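Designed helical repeat protein (Synthetic construct, PDB 5CWD) is a computationally designed helical repeat protein with no known natural function, built to explore which repeat architectures a polypeptide chain can adopt. Local coordinates at residues A[10-15]-A[53-58]. Sequence-based numbering, arbitrary orientation.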
loop_
_atom_site.group_PDB
_atom_site.type_symbol
_atom_site.label_atom_id
_atom_site.label_comp_id
_atom_site.label_asym_id
_atom_site.label_seq_id
_atom_site.Cartn_x
_atom_site.Cartn_y
_atom_site.Cartn_z
ATOM N N THR A 10 -1.720 0.507 -16.594
ATOM C CA THR A 10 -0.293 0.278 -16.766
ATOM C C THR A 10 0.426 0.352 -15.430
ATOM O O THR A 10 1.307 -0.454 -15.149
ATOM C CB THR A 10 0.335 1.305 -17.725
ATOM O OG1 THR A 10 -0.389 1.319 -18.960
ATOM C CG2 THR A 10 1.792 0.960 -18.003
ATOM N N CYS A 11 0.053 1.330 -14.613
ATOM C CA CYS A 11 0.679 1.504 -13.311
ATOM C C CYS A 11 0.375 0.333 -12.385
ATOM O O CYS A 11 1.261 -0.148 -11.675
ATOM C CB CYS A 11 0.225 2.814 -12.673
ATOM S SG CYS A 11 0.881 4.279 -13.502
ATOM N N GLU A 12 -0.871 -0.129 -12.390
ATOM C CA GLU A 12 -1.241 -1.274 -11.560
ATOM C C GLU A 12 -0.541 -2.554 -12.022
ATOM O O GLU A 12 0.048 -3.282 -11.214
ATOM C CB GLU A 12 -2.755 -1.477 -11.569
ATOM C CG GLU A 12 -3.200 -2.724 -10.802
ATOM C CD GLU A 12 -4.432 -2.509 -9.935
ATOM O OE1 GLU A 12 -4.985 -1.388 -9.917
ATOM O OE2 GLU A 12 -4.845 -3.475 -9.259
ATOM N N LYS A 13 -0.617 -2.826 -13.320
ATOM C CA LYS A 13 0.057 -3.978 -13.898
ATOM C C LYS A 13 1.549 -3.924 -13.593
ATOM O O LYS A 13 2.153 -4.917 -13.185
ATOM C CB LYS A 13 -0.179 -4.024 -15.406
ATOM C CG LYS A 13 0.414 -5.233 -16.107
ATOM C CD LYS A 13 0.213 -5.133 -17.610
ATOM C CE LYS A 13 0.875 -6.284 -18.344
ATOM N NZ LYS A 13 0.736 -6.147 -19.821
ATOM N N ALA A 14 2.134 -2.748 -13.786
ATOM C CA ALA A 14 3.545 -2.533 -13.505
ATOM C C ALA A 14 3.837 -2.782 -12.031
ATOM O O ALA A 14 4.847 -3.398 -11.685
ATOM C CB ALA A 14 3.954 -1.123 -13.900
ATOM N N ALA A 15 2.948 -2.303 -11.165
ATOM C CA ALA A 15 3.093 -2.519 -9.728
ATOM C C ALA A 15 3.113 -4.005 -9.406
ATOM O O ALA A 15 3.999 -4.482 -8.696
ATOM C CB ALA A 15 1.976 -1.829 -8.966
ATOM N N CYS A 53 1.247 2.931 -5.995
ATOM C CA CYS A 53 1.454 2.528 -4.608
ATOM C C CYS A 53 0.262 1.758 -4.059
ATOM O O CYS A 53 0.430 0.739 -3.387
ATOM C CB CYS A 53 1.722 3.746 -3.730
ATOM S SG CYS A 53 3.368 4.438 -3.939
ATOM N N GLU A 54 -0.940 2.253 -4.333
ATOM C CA GLU A 54 -2.145 1.560 -3.895
ATOM C C GLU A 54 -2.237 0.174 -4.536
ATOM O O GLU A 54 -2.516 -0.819 -3.853
ATOM C CB GLU A 54 -3.388 2.389 -4.218
ATOM C CG GLU A 54 -3.472 3.688 -3.428
ATOM C CD GLU A 54 -4.767 4.439 -3.658
ATOM O OE1 GLU A 54 -5.503 4.088 -4.605
ATOM O OE2 GLU A 54 -5.050 5.380 -2.885
ATOM N N ALA A 55 -1.989 0.102 -5.842
ATOM C CA ALA A 55 -1.960 -1.185 -6.533
ATOM C C ALA A 55 -0.899 -2.103 -5.929
ATOM O O ALA A 55 -1.128 -3.298 -5.737
ATOM C CB ALA A 55 -1.702 -0.984 -8.012
ATOM N N ALA A 56 0.261 -1.526 -5.627
ATOM C CA ALA A 56 1.377 -2.270 -5.055
ATOM C C ALA A 56 1.009 -2.848 -3.695
ATOM O O ALA A 56 1.302 -4.009 -3.405
ATOM C CB ALA A 56 2.599 -1.373 -4.936
ATOM N N ALA A 57 0.377 -2.033 -2.860
ATOM C CA ALA A 57 -0.102 -2.498 -1.566
ATOM C C ALA A 57 -1.129 -3.607 -1.758
ATOM O O ALA A 57 -1.072 -4.642 -1.089
ATOM C CB ALA A 57 -0.701 -1.352 -0.775
ATOM N N ARG A 58 -2.065 -3.384 -2.676
ATOM C CA ARG A 58 -3.065 -4.393 -3.009
ATOM C C ARG A 58 -2.402 -5.722 -3.362
ATOM O O ARG A 58 -2.775 -6.773 -2.841
ATOM C CB ARG A 58 -3.934 -3.919 -4.173
ATOM C CG ARG A 58 -5.423 -3.962 -3.886
ATOM C CD ARG A 58 -6.229 -3.450 -5.068
ATOM N NE ARG A 58 -5.802 -2.117 -5.487
ATOM C CZ ARG A 58 -6.053 -1.001 -4.810
ATOM N NH1 ARG A 58 -6.725 -1.046 -3.666
ATOM N NH2 ARG A 58 -5.624 0.165 -5.272
#
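Glu12 OE2 comes to the edge of the Arg58 guanidinium, near its plane, 4.1 Å from Arg58 NE. The two side chains cross at about a right angle, with the carboxylate and guanidinium planes 32° apart. This is too long for a salt bridge, so the attraction is probably weak. Within helix 45-63, Glu54 O sits over one guanidinium face, offset toward the rim. Glu54 OE1 approaches the edge in plane, a long salt bridge of 4.0 Å to Arg58 NH2. Glu12 has CG anti to the backbone N (chi1 176°), which puts CG 3.6 Å from Ala55 CB. The bend at chi2 brings the carboxylate over the same methyl, with Glu12 CD 3.7 Å from Ala55 CB. An alanine at Glu12 would probably leave one flank of that methyl uncovered and Arg58 without this nearby negative charge. Deeper in, Ala15 CB packs on Ala55 CB at 3.9 Å and on Ala56 CB at 4.1 Å. No hydrogen bond joins the two segments. Small side chains let the axes approach to 8.1 Å at a crossing angle of -39°. Phe52, on helix 45-63, touches the side chains of Cys11, Ala14 and Ala15. Cys11 and Cys53 join disulfides to Cys34 and Cys76, each tying its helix to the next one in the chain. The arrangement is alanine-rich packing between helices 4-20 and 45-63 in an all-helical designed repeat fold.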